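Local structure of EvdMO1 (Micromonospora carbonacea, 5T39) at residues 101-107 against 125-131; 62-66 against 88-93; 36-40 against 84-88; 76-82 against 143-149. The protein probably transfers a methyl group from S-adenosylmethionine to a sugar-derived substrate in everninomicin biosynthesis, as the methyltransferase half of a fused methyltransferase-oxidase. All coordinates share one frame; numbering follows the deposited sequence. Where two conformers were deposited one is given.

Contact 1 of 4, residues 101-107 against 125-131. With SAH (S-adenosyl-L-homocysteine), chain B.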
# COMPACT_ATOMS: atom_id res chain seq x y z
N ILE A 101 8.75 7.26 7.85
CA ILE A 101 7.81 6.75 6.87
C ILE A 101 6.92 7.89 6.41
O ILE A 101 6.40 8.64 7.25
CB ILE A 101 6.91 5.65 7.45
CG1 ILE A 101 7.68 4.71 8.40
CG2 ILE A 101 6.17 4.93 6.31
CD1 ILE A 101 8.76 3.96 7.73
N LEU A 102 6.71 8.00 5.10
CA LEU A 102 5.66 8.84 4.54
C LEU A 102 4.62 7.90 3.97
O LEU A 102 4.92 7.13 3.06
CB LEU A 102 6.21 9.75 3.44
CG LEU A 102 5.15 10.60 2.71
CD1 LEU A 102 4.39 11.53 3.64
CD2 LEU A 102 5.81 11.40 1.60
N GLY A 103 3.40 7.95 4.51
CA GLY A 103 2.30 7.14 4.01
C GLY A 103 1.30 8.02 3.28
O GLY A 103 0.85 9.04 3.80
N LEU A 104 0.97 7.61 2.06
CA LEU A 104 0.01 8.32 1.22
C LEU A 104 -1.29 7.53 1.16
O LEU A 104 -1.27 6.30 1.00
CB LEU A 104 0.55 8.50 -0.19
CG LEU A 104 1.89 9.25 -0.28
CD1 LEU A 104 2.26 9.42 -1.73
CD2 LEU A 104 1.84 10.59 0.45
N GLU A 105 -2.41 8.24 1.26
CA GLU A 105 -3.71 7.59 1.26
C GLU A 105 -4.69 8.46 0.49
O GLU A 105 -4.76 9.67 0.70
CB GLU A 105 -4.18 7.33 2.69
CG GLU A 105 -5.63 6.87 2.82
CD GLU A 105 -5.99 5.71 1.94
OE1 GLU A 105 -7.15 5.69 1.45
OE2 GLU A 105 -5.14 4.81 1.73
N GLY A 106 -5.46 7.84 -0.40
CA GLY A 106 -6.35 8.58 -1.27
C GLY A 106 -7.72 8.90 -0.73
O GLY A 106 -8.38 9.80 -1.27
N ARG A 107 -8.19 8.20 0.30
CA ARG A 107 -9.53 8.39 0.84
C ARG A 107 -9.43 9.09 2.19
O ARG A 107 -8.80 8.57 3.12
CB ARG A 107 -10.26 7.05 0.96
CG ARG A 107 -10.64 6.50 -0.39
CD ARG A 107 -11.30 5.12 -0.32
NE ARG A 107 -11.69 4.71 -1.68
CZ ARG A 107 -12.75 5.16 -2.34
NH1 ARG A 107 -13.63 5.96 -1.75
NH2 ARG A 107 -12.93 4.77 -3.59
N ASN A 125 7.62 9.17 14.00
CA ASN A 125 8.43 9.01 12.79
C ASN A 125 7.58 8.68 11.56
O ASN A 125 8.12 8.25 10.54
CB ASN A 125 9.51 7.95 13.02
CG ASN A 125 8.95 6.61 13.46
OD1 ASN A 125 7.88 6.54 14.06
ND2 ASN A 125 9.70 5.55 13.19
N VAL A 126 6.27 8.91 11.64
CA VAL A 126 5.34 8.72 10.53
C VAL A 126 4.74 10.07 10.16
O VAL A 126 4.34 10.84 11.03
CB VAL A 126 4.22 7.74 10.94
CG1 VAL A 126 3.13 7.68 9.89
CG2 VAL A 126 4.77 6.37 11.23
N GLU A 127 4.67 10.33 8.86
CA GLU A 127 3.83 11.39 8.31
C GLU A 127 2.84 10.74 7.37
O GLU A 127 3.22 9.89 6.57
CB GLU A 127 4.64 12.42 7.52
CG GLU A 127 3.75 13.54 7.00
CD GLU A 127 4.43 14.60 6.15
OE1 GLU A 127 5.63 14.48 5.86
OE2 GLU A 127 3.73 15.55 5.75
N LEU A 128 1.57 11.14 7.47
CA LEU A 128 0.52 10.68 6.59
C LEU A 128 0.00 11.87 5.79
O LEU A 128 -0.15 12.96 6.35
CB LEU A 128 -0.62 10.07 7.40
CG LEU A 128 -0.28 8.76 8.12
CD1 LEU A 128 -1.23 8.50 9.25
CD2 LEU A 128 -0.32 7.61 7.13
N ARG A 129 -0.31 11.64 4.52
CA ARG A 129 -0.81 12.70 3.66
C ARG A 129 -1.88 12.15 2.74
O ARG A 129 -1.77 11.03 2.24
CB ARG A 129 0.26 13.29 2.76
CG ARG A 129 1.39 13.99 3.42
CD ARG A 129 2.28 14.63 2.38
NE ARG A 129 3.55 14.98 2.99
CZ ARG A 129 4.66 15.19 2.31
NH1 ARG A 129 4.67 15.11 0.97
NH2 ARG A 129 5.77 15.48 2.96
N ILE A 130 -2.90 12.97 2.49
CA ILE A 130 -3.84 12.67 1.42
C ILE A 130 -3.11 12.81 0.10
O ILE A 130 -2.30 13.72 -0.11
CB ILE A 130 -5.04 13.63 1.50
CG1 ILE A 130 -6.21 13.10 0.68
CG2 ILE A 130 -4.66 15.05 1.07
CD1 ILE A 130 -7.00 12.03 1.39
N ALA A 131 -3.38 11.89 -0.82
CA ALA A 131 -2.82 11.96 -2.16
C ALA A 131 -3.54 10.96 -3.05
O ALA A 131 -3.90 9.87 -2.60
CB ALA A 131 -1.32 11.64 -2.17
N SAH B . -1.83 -1.13 1.49
CA SAH B . -2.86 -1.69 2.37
CB SAH B . -4.26 -1.30 1.94
CG SAH B . -4.64 -1.80 0.54
SD SAH B . -6.36 -1.40 0.13
C SAH B . -2.74 -3.20 2.38
O SAH B . -3.43 -3.88 3.16
OXT SAH B . -1.96 -3.75 1.60
C5' SAH B . -6.05 -0.02 -1.00
C4' SAH B . -5.75 1.31 -0.31
O4' SAH B . -5.27 2.21 -1.31
C3' SAH B . -6.97 1.94 0.33
O3' SAH B . -6.66 2.61 1.54
C2' SAH B . -7.42 2.92 -0.75
O2' SAH B . -8.23 4.00 -0.33
C1' SAH B . -6.08 3.37 -1.32
N9 SAH B . -6.13 3.88 -2.68
C8 SAH B . -6.83 3.37 -3.74
N7 SAH B . -6.59 4.10 -4.85
C5 SAH B . -5.75 5.10 -4.48
C6 SAH B . -5.18 6.16 -5.19
N6 SAH B . -5.43 6.40 -6.47
N1 SAH B . -4.35 7.00 -4.52
C2 SAH B . -4.09 6.81 -3.19
N3 SAH B . -4.64 5.80 -2.45
C4 SAH B . -5.45 4.97 -3.13
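Asn-125 O accepts a hydrogen bond from Ile-101 N, and parallel pairing of strands 101-105 and 126-130 starts there. Val-126 follows on the face of Ile-101, where its CG2 lies 4.4 Å from Ile-101 CG1. Glu-127 bonds both ways, its N to Ile-101 O and its O to Gly-103 N. Its extended chain ends in a carboxylate that Arg-129 grips side-on, NE to OE2 at 2.8 Å and NH2 to OE1. Leu-128 drops CD2 to 3.8 Å from Gly-103 O, over a residue with no side chain. Arg-129 runs back along the sheet. CD1 of Leu-102 sits over one face of its guanidinium, toward the rim, 3.6 Å from NE. With CG1 anti to the backbone N (chi1 -163°) and chi2 turned to 80°, Ile-130 brings CD1 back over the neighbouring strand, 3.3 Å from Glu-105 O. Ala-131 N closes the pairing on Glu-105 O. At this end Glu-105 takes both ribose hydroxyls of SAH, O2' on OE1 and O3' on OE2, each at 2.7 Å, as acidic residues do in Rossmann-like methyltransferases. Helix 108-121 links the strands as a beta-alpha-beta unit and packs on Leu-128 and Ile-130. Strand 78-82 flanks strand 100-105 on its other edge.

Contact 2 of 4, residues 62-66 against 88-93. With SAH (S-adenosyl-L-homocysteine), chain B.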
# COMPACT_ATOMS: atom_id res chain seq x y z
N PRO A 62 0.73 -7.24 9.54
CA PRO A 62 1.67 -6.13 9.33
C PRO A 62 3.07 -6.38 9.86
O PRO A 62 4.04 -5.98 9.22
CB PRO A 62 0.98 -4.95 10.04
CG PRO A 62 -0.47 -5.30 10.05
CD PRO A 62 -0.54 -6.79 10.14
N ALA A 63 3.20 -7.03 11.02
CA ALA A 63 4.54 -7.29 11.55
C ALA A 63 5.31 -8.23 10.64
O ALA A 63 6.52 -8.05 10.43
CB ALA A 63 4.44 -7.88 12.96
N ASP A 64 4.64 -9.24 10.08
CA ASP A 64 5.32 -10.15 9.16
C ASP A 64 5.69 -9.45 7.85
O ASP A 64 6.76 -9.69 7.29
CB ASP A 64 4.43 -11.36 8.87
CG ASP A 64 4.19 -12.23 10.10
OD1 ASP A 64 4.96 -12.12 11.08
OD2 ASP A 64 3.22 -13.02 10.09
N ARG A 65 4.82 -8.56 7.36
CA ARG A 65 5.14 -7.82 6.15
C ARG A 65 6.34 -6.90 6.38
O ARG A 65 7.23 -6.80 5.53
CB ARG A 65 3.93 -7.01 5.69
CG ARG A 65 4.19 -6.13 4.48
CD ARG A 65 2.90 -5.52 3.96
NE ARG A 65 2.13 -6.49 3.22
CZ ARG A 65 0.90 -6.29 2.77
NH1 ARG A 65 0.28 -5.15 3.05
NH2 ARG A 65 0.28 -7.22 2.06
N ALA A 66 6.36 -6.21 7.52
CA ALA A 66 7.49 -5.34 7.82
C ALA A 66 8.78 -6.14 7.92
O ALA A 66 9.83 -5.69 7.44
CB ALA A 66 7.23 -4.57 9.12
N ALA A 88 -1.90 0.39 9.39
CA ALA A 88 -1.38 -0.79 10.06
C ALA A 88 0.05 -1.12 9.60
O ALA A 88 0.92 -1.42 10.43
CB ALA A 88 -2.31 -1.98 9.84
N ASP A 89 0.29 -1.10 8.29
CA ASP A 89 1.65 -1.34 7.81
C ASP A 89 2.57 -0.18 8.17
O ASP A 89 3.74 -0.38 8.49
CB ASP A 89 1.69 -1.55 6.29
CG ASP A 89 1.13 -2.88 5.84
OD1 ASP A 89 1.07 -3.83 6.65
OD2 ASP A 89 0.78 -2.97 4.64
N THR A 90 2.04 1.05 8.12
CA THR A 90 2.82 2.23 8.45
C THR A 90 3.37 2.11 9.86
O THR A 90 4.56 2.33 10.11
CB THR A 90 1.93 3.48 8.37
OG1 THR A 90 0.85 3.30 7.43
CG2 THR A 90 2.76 4.69 8.01
N LEU A 91 2.50 1.73 10.79
CA LEU A 91 2.90 1.56 12.19
C LEU A 91 3.94 0.45 12.33
O LEU A 91 4.95 0.62 13.03
CB LEU A 91 1.65 1.25 13.01
CG LEU A 91 1.85 1.13 14.51
CD1 LEU A 91 2.31 2.44 15.08
CD2 LEU A 91 0.56 0.69 15.13
N ALA A 92 3.72 -0.68 11.67
CA ALA A 92 4.67 -1.79 11.77
C ALA A 92 6.04 -1.40 11.22
O ALA A 92 7.07 -1.77 11.80
CB ALA A 92 4.11 -3.01 11.04
N LEU A 93 6.07 -0.66 10.11
CA LEU A 93 7.34 -0.21 9.55
C LEU A 93 8.04 0.80 10.44
O LEU A 93 9.27 0.92 10.39
CB LEU A 93 7.08 0.47 8.21
CG LEU A 93 6.65 -0.46 7.09
CD1 LEU A 93 6.16 0.39 5.93
CD2 LEU A 93 7.78 -1.38 6.65
N SAH B . -1.83 -1.13 1.49
CA SAH B . -2.86 -1.69 2.37
CB SAH B . -4.26 -1.30 1.94
CG SAH B . -4.64 -1.80 0.54
SD SAH B . -6.36 -1.40 0.13
C SAH B . -2.74 -3.20 2.38
O SAH B . -3.43 -3.88 3.16
OXT SAH B . -1.96 -3.75 1.60
C5' SAH B . -6.05 -0.02 -1.00
C4' SAH B . -5.75 1.31 -0.31
O4' SAH B . -5.27 2.21 -1.31
C3' SAH B . -6.97 1.94 0.33
O3' SAH B . -6.66 2.61 1.54
C2' SAH B . -7.42 2.92 -0.75
O2' SAH B . -8.23 4.00 -0.33
C1' SAH B . -6.08 3.37 -1.32
N9 SAH B . -6.13 3.88 -2.68
C8 SAH B . -6.83 3.37 -3.74
N7 SAH B . -6.59 4.10 -4.85
C5 SAH B . -5.75 5.10 -4.48
C6 SAH B . -5.18 6.16 -5.19
N6 SAH B . -5.43 6.40 -6.47
N1 SAH B . -4.35 7.00 -4.52
C2 SAH B . -4.09 6.81 -3.19
N3 SAH B . -4.64 5.80 -2.45
C4 SAH B . -5.45 4.97 -3.13
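Arg-65 reaches from helix 62-72 to Asp-89 on helix 88-94 and on to the bound SAH. Its CB points toward the other helix, and CG lies anti to the backbone N (chi1 177°). The chain runs straight to CD, which passes 3.4 Å from Asp-89 OD2. A bend at chi3 (-77°) then turns NE and CZ toward the ligand. At the tip NH1 holds two acceptors: Asp-89 OD2 at 2.7 Å, through the syn lone pair and in the guanidinium plane, and SAH OXT at 3.0 Å. NH1 makes the salt bridge with the guanidinium and carboxylate planes 64° apart. This is the amino-acid end of the cofactor pocket in the Rossmann-like fold. Asp-89, bonded to the same NH1 that holds the ligand, is placed to orient Arg-65 as a second-shell residue. An alanine at Arg-65 would take away this link, and is likely to leave Asp-89 and the SAH carboxylate without their shared cation. Away from the charges the helices meet mostly through proline and alanine side chains, with segment axes 8.5 Å apart at closest. Pro-62 CG touches Ala-88 CB at 3.8 Å, and Pro-62 CB touches Ala-92 CB. Ala-66 CB lies 4.0 Å from Ala-92 CB and also meets Leu-93 CD2.

Contact 3 of 4, residues 36-40 against 84-88. With SAH (S-adenosyl-L-homocysteine), chain B.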
# COMPACT_ATOMS: atom_id res chain seq x y z
N PRO A 36 -17.41 3.29 10.00
CA PRO A 36 -16.94 1.90 10.01
C PRO A 36 -15.47 1.76 9.66
O PRO A 36 -14.99 2.35 8.68
CB PRO A 36 -17.80 1.24 8.94
CG PRO A 36 -18.07 2.34 7.95
CD PRO A 36 -18.23 3.58 8.81
N TRP A 37 -14.77 0.94 10.43
CA TRP A 37 -13.40 0.56 10.13
C TRP A 37 -13.36 -0.61 9.15
O TRP A 37 -14.28 -1.43 9.09
CB TRP A 37 -12.67 0.14 11.40
CG TRP A 37 -12.42 1.26 12.38
CD1 TRP A 37 -13.34 1.95 13.13
CD2 TRP A 37 -11.14 1.81 12.72
NE1 TRP A 37 -12.71 2.89 13.90
CE2 TRP A 37 -11.36 2.82 13.68
CE3 TRP A 37 -9.83 1.54 12.32
CZ2 TRP A 37 -10.33 3.56 14.21
CZ3 TRP A 37 -8.81 2.26 12.86
CH2 TRP A 37 -9.06 3.27 13.78
N VAL A 38 -12.25 -0.69 8.42
CA VAL A 38 -11.99 -1.80 7.51
C VAL A 38 -11.33 -2.95 8.24
O VAL A 38 -11.69 -4.11 8.05
CB VAL A 38 -11.14 -1.33 6.32
CG1 VAL A 38 -10.73 -2.51 5.43
CG2 VAL A 38 -11.88 -0.30 5.52
N ASN A 39 -10.32 -2.66 9.06
CA ASN A 39 -9.62 -3.73 9.75
C ASN A 39 -9.80 -3.69 11.24
O ASN A 39 -9.18 -4.48 11.95
CB ASN A 39 -8.14 -3.73 9.39
CG ASN A 39 -7.89 -4.12 7.96
OD1 ASN A 39 -8.56 -5.01 7.42
ND2 ASN A 39 -6.95 -3.45 7.32
N GLY A 40 -10.69 -2.84 11.73
CA GLY A 40 -10.99 -2.77 13.14
C GLY A 40 -9.92 -2.01 13.89
O GLY A 40 -8.92 -1.58 13.32
N ALA A 84 -2.01 3.72 2.31
CA ALA A 84 -1.77 3.35 3.71
C ALA A 84 -3.01 2.90 4.46
O ALA A 84 -2.87 2.33 5.56
CB ALA A 84 -1.12 4.53 4.42
N LEU A 85 -4.21 3.12 3.93
CA LEU A 85 -5.45 2.65 4.55
C LEU A 85 -5.60 3.19 5.98
O LEU A 85 -5.75 4.40 6.15
CB LEU A 85 -5.60 1.13 4.41
CG LEU A 85 -6.90 0.48 4.90
CD1 LEU A 85 -8.12 1.27 4.48
CD2 LEU A 85 -6.98 -0.96 4.43
N GLU A 86 -5.53 2.32 6.99
CA GLU A 86 -5.70 2.69 8.40
C GLU A 86 -4.39 2.66 9.15
O GLU A 86 -4.37 2.69 10.39
CB GLU A 86 -6.76 1.78 9.04
CG GLU A 86 -8.11 2.00 8.40
CD GLU A 86 -9.19 0.99 8.73
OE1 GLU A 86 -8.90 -0.12 9.22
OE2 GLU A 86 -10.36 1.32 8.48
N GLY A 87 -3.28 2.67 8.42
CA GLY A 87 -1.96 2.81 9.01
C GLY A 87 -1.34 1.57 9.61
O GLY A 87 -0.32 1.69 10.28
N ALA A 88 -1.90 0.39 9.39
CA ALA A 88 -1.38 -0.79 10.06
C ALA A 88 0.05 -1.12 9.60
O ALA A 88 0.92 -1.42 10.43
CB ALA A 88 -2.31 -1.98 9.84
N SAH B . -1.83 -1.13 1.49
CA SAH B . -2.86 -1.69 2.37
CB SAH B . -4.26 -1.30 1.94
CG SAH B . -4.64 -1.80 0.54
SD SAH B . -6.36 -1.40 0.13
C SAH B . -2.74 -3.20 2.38
O SAH B . -3.43 -3.88 3.16
OXT SAH B . -1.96 -3.75 1.60
C5' SAH B . -6.05 -0.02 -1.00
C4' SAH B . -5.75 1.31 -0.31
O4' SAH B . -5.27 2.21 -1.31
C3' SAH B . -6.97 1.94 0.33
O3' SAH B . -6.66 2.61 1.54
C2' SAH B . -7.42 2.92 -0.75
O2' SAH B . -8.23 4.00 -0.33
C1' SAH B . -6.08 3.37 -1.32
N9 SAH B . -6.13 3.88 -2.68
C8 SAH B . -6.83 3.37 -3.74
N7 SAH B . -6.59 4.10 -4.85
C5 SAH B . -5.75 5.10 -4.48
C6 SAH B . -5.18 6.16 -5.19
N6 SAH B . -5.43 6.40 -6.47
N1 SAH B . -4.35 7.00 -4.52
C2 SAH B . -4.09 6.81 -3.19
N3 SAH B . -4.64 5.80 -2.45
C4 SAH B . -5.45 4.97 -3.13
O HOH W 1 -7.20 -0.83 11.28
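The turn after the first strand of the Rossmann-like fold, a type II' turn from Ala-84 to Gly-87, meets the loop that follows helix 24-33. Glu-86 carries the contact. Its chain is extended beyond CG (chi2 168°), which sets the carboxylate against the backbone of residues 37-39. OE2 takes Val-38 N at 2.8 Å through its syn lone pair, in a nearly straight bond (175°). OE1 takes Asn-39 N at 2.9 Å on the syn side, slightly out of plane. Two successive amides thus fix the rotation of the carboxylate. A water bridges OE1 to Gly-40 O. Trp-37 brings CE3 to 3.6 Å from OE1, with OE1 near the plane of the ring at its edge. Leu-85 lies between this loop and the ligand: CD2 is 4.2 Å from Val-38 CG1 and 3.7 Å from CB of SAH. Arg-113 of helix 108-121 makes a salt bridge to Glu-86 OE2. A glutamine in place of Glu-86 would put an NH2 where one oxygen now accepts, and would probably leave one of the two backbone amides without its acceptor and Arg-113 without its counter-charge. The Trp-37 ring packs on the same helix, and Gly-87 stands at the N-cap position of helix 88-94.

Contact 4 of 4, residues 76-82 against 143-149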
# COMPACT_ATOMS: atom_id res chain seq x y z
N ALA A 76 17.17 0.55 4.95
CA ALA A 76 16.20 1.61 4.70
C ALA A 76 15.97 2.47 5.93
O ALA A 76 15.65 1.98 7.02
CB ALA A 76 14.87 1.02 4.25
N THR A 77 16.10 3.78 5.74
CA THR A 77 15.80 4.76 6.78
C THR A 77 14.70 5.74 6.39
O THR A 77 14.23 6.48 7.25
CB THR A 77 17.04 5.57 7.18
OG1 THR A 77 17.50 6.34 6.06
CG2 THR A 77 18.16 4.66 7.70
N ARG A 78 14.33 5.80 5.12
CA ARG A 78 13.27 6.69 4.65
C ARG A 78 12.42 5.88 3.67
O ARG A 78 12.93 5.49 2.63
CB ARG A 78 13.92 7.89 3.96
CG ARG A 78 13.00 8.93 3.37
CD ARG A 78 12.32 9.77 4.42
NE ARG A 78 11.35 10.69 3.83
CZ ARG A 78 10.31 11.17 4.49
NH1 ARG A 78 10.12 10.81 5.75
NH2 ARG A 78 9.45 11.99 3.90
N ILE A 79 11.15 5.64 4.01
CA ILE A 79 10.28 4.75 3.27
C ILE A 79 9.04 5.50 2.82
O ILE A 79 8.49 6.30 3.57
CB ILE A 79 9.86 3.56 4.17
CG1 ILE A 79 11.07 2.74 4.61
CG2 ILE A 79 8.86 2.64 3.46
CD1 ILE A 79 10.75 1.72 5.68
N LEU A 80 8.58 5.19 1.61
CA LEU A 80 7.31 5.69 1.08
C LEU A 80 6.34 4.52 1.03
O LEU A 80 6.65 3.50 0.41
CB LEU A 80 7.51 6.26 -0.32
CG LEU A 80 6.26 6.76 -1.04
CD1 LEU A 80 5.63 7.92 -0.28
CD2 LEU A 80 6.61 7.17 -2.46
N GLU A 81 5.17 4.67 1.66
CA GLU A 81 4.12 3.66 1.61
C GLU A 81 2.95 4.22 0.82
O GLU A 81 2.46 5.32 1.11
CB GLU A 81 3.67 3.27 3.01
CG GLU A 81 2.49 2.31 2.97
CD GLU A 81 1.83 2.13 4.30
OE1 GLU A 81 0.97 1.23 4.39
OE2 GLU A 81 2.14 2.90 5.22
N LEU A 82 2.49 3.47 -0.17
CA LEU A 82 1.39 3.89 -1.03
C LEU A 82 0.10 3.15 -0.67
O LEU A 82 0.07 1.93 -0.66
CB LEU A 82 1.75 3.63 -2.49
CG LEU A 82 3.05 4.28 -2.95
CD1 LEU A 82 3.32 3.94 -4.39
CD2 LEU A 82 3.03 5.78 -2.75
N ARG A 143 13.55 11.61 -2.05
CA ARG A 143 14.11 10.29 -2.32
C ARG A 143 13.81 9.36 -1.16
O ARG A 143 13.82 9.78 0.01
CB ARG A 143 15.62 10.38 -2.50
CG ARG A 143 16.28 9.07 -2.93
CD ARG A 143 17.74 9.29 -3.31
NE ARG A 143 18.35 8.09 -3.87
CZ ARG A 143 18.92 7.13 -3.16
NH1 ARG A 143 18.99 7.21 -1.85
NH2 ARG A 143 19.43 6.07 -3.77
N PHE A 144 13.58 8.09 -1.48
CA PHE A 144 13.30 7.06 -0.49
C PHE A 144 14.21 5.87 -0.74
O PHE A 144 14.55 5.55 -1.88
CB PHE A 144 11.84 6.62 -0.57
CG PHE A 144 10.89 7.75 -0.32
CD1 PHE A 144 10.44 8.02 0.95
CD2 PHE A 144 10.50 8.58 -1.36
CE1 PHE A 144 9.60 9.10 1.19
CE2 PHE A 144 9.67 9.64 -1.13
CZ PHE A 144 9.22 9.91 0.14
N ASP A 145 14.56 5.18 0.33
CA ASP A 145 15.32 3.96 0.19
C ASP A 145 14.49 2.86 -0.47
O ASP A 145 15.03 2.00 -1.17
CB ASP A 145 15.81 3.51 1.55
CG ASP A 145 16.76 4.51 2.16
OD1 ASP A 145 17.78 4.80 1.52
OD2 ASP A 145 16.50 5.01 3.27
N ALA A 146 13.18 2.84 -0.22
CA ALA A 146 12.32 1.84 -0.80
C ALA A 146 10.88 2.31 -0.68
O ALA A 146 10.54 3.15 0.16
CB ALA A 146 12.51 0.47 -0.13
N VAL A 147 10.05 1.74 -1.54
CA VAL A 147 8.62 2.02 -1.63
C VAL A 147 7.86 0.74 -1.31
O VAL A 147 8.16 -0.32 -1.87
CB VAL A 147 8.25 2.50 -3.04
CG1 VAL A 147 6.76 2.71 -3.19
CG2 VAL A 147 9.01 3.75 -3.40
N LEU A 148 6.89 0.83 -0.41
CA LEU A 148 5.94 -0.25 -0.17
C LEU A 148 4.71 0.04 -1.01
O LEU A 148 4.10 1.11 -0.88
CB LEU A 148 5.58 -0.35 1.31
CG LEU A 148 4.51 -1.40 1.65
CD1 LEU A 148 4.94 -2.80 1.22
CD2 LEU A 148 4.20 -1.39 3.14
N CYS A 149 4.34 -0.92 -1.87
CA CYS A 149 3.17 -0.79 -2.74
C CYS A 149 2.39 -2.10 -2.67
O CYS A 149 2.59 -3.00 -3.49
CB CYS A 149 3.60 -0.46 -4.16
SG CYS A 149 2.23 -0.22 -5.29
O HOH W 2 1.49 -0.23 0.30
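Leu-80 CB sits over the centre of the Phe-144 ring, 3.6 Å from its centroid and 11° off the normal, a CH-pi contact. Leu-80 belongs to strand 78-82 and Phe-144 leads into strand 146-150, the parallel central pair of the Rossmann-like methyltransferase sheet. Phe-144 has CG anti to its carbonyl carbon (chi1 -60°), and this brings the ring up against strand 78-82. On the same face Leu-82 CD1 meets Val-147 CG1 at 3.8 Å, and Val-169 of helix 159-169 packs on Leu-80, Phe-144 and Val-147. On the other face Glu-81 and Leu-148 lie side by side and point the same way, Glu-81 CG 4.1 Å from Leu-148 CD2. The Glu-81 carboxylate has its partner in Thr-90 on helix 88-94. Between the faces runs the backbone pairing. Leu-148 N bonds to Leu-80 O at 2.8 Å, and Leu-148 O receives Leu-82 N. The bond from Leu-80 N to Ala-146 O is longer, 3.2 Å. Outward from Phe-144, the Arg-78 side chain has two conformers; in one it passes obliquely by Phe-144 CE1 with NH1 bonded to Ser-100, a doubtful arrangement. At the polar edge Asp-145 N bonds to Arg-78 O. Its carboxylate turns back to grip the start of the strand: OD2 accepts from Thr-77 N at 2.8 Å and from Arg-78 N at 3.0 Å.

How the contacts relate
Contacts 1 and 4 belong to one sheet, where strands 100-105 and 78-82 are neighbours. Contact 4 is central and mostly buried. Contact 1 includes the outermost strand 126-130, and there a partly exposed Glu-127 to Arg-129 ion pair lies on the edge strand. Contact 2 joins two helices beside this sheet; Thr-90 of the second reaches Glu-81 and Ile-101. Contact 3 is a buried loop contact that shares Ala-88 with contact 2. Contact 1 meets the ribose and adenine of SAH, contact 2 its carboxylate, contact 3 its O3' and CB. Contacts 1 and 4 pair strands through the backbone; contact 4 adds an apolar core and an edge aspartate. Contacts 2 and 3 turn on charged side chains, a salt bridge and a carboxylate taking backbone amides.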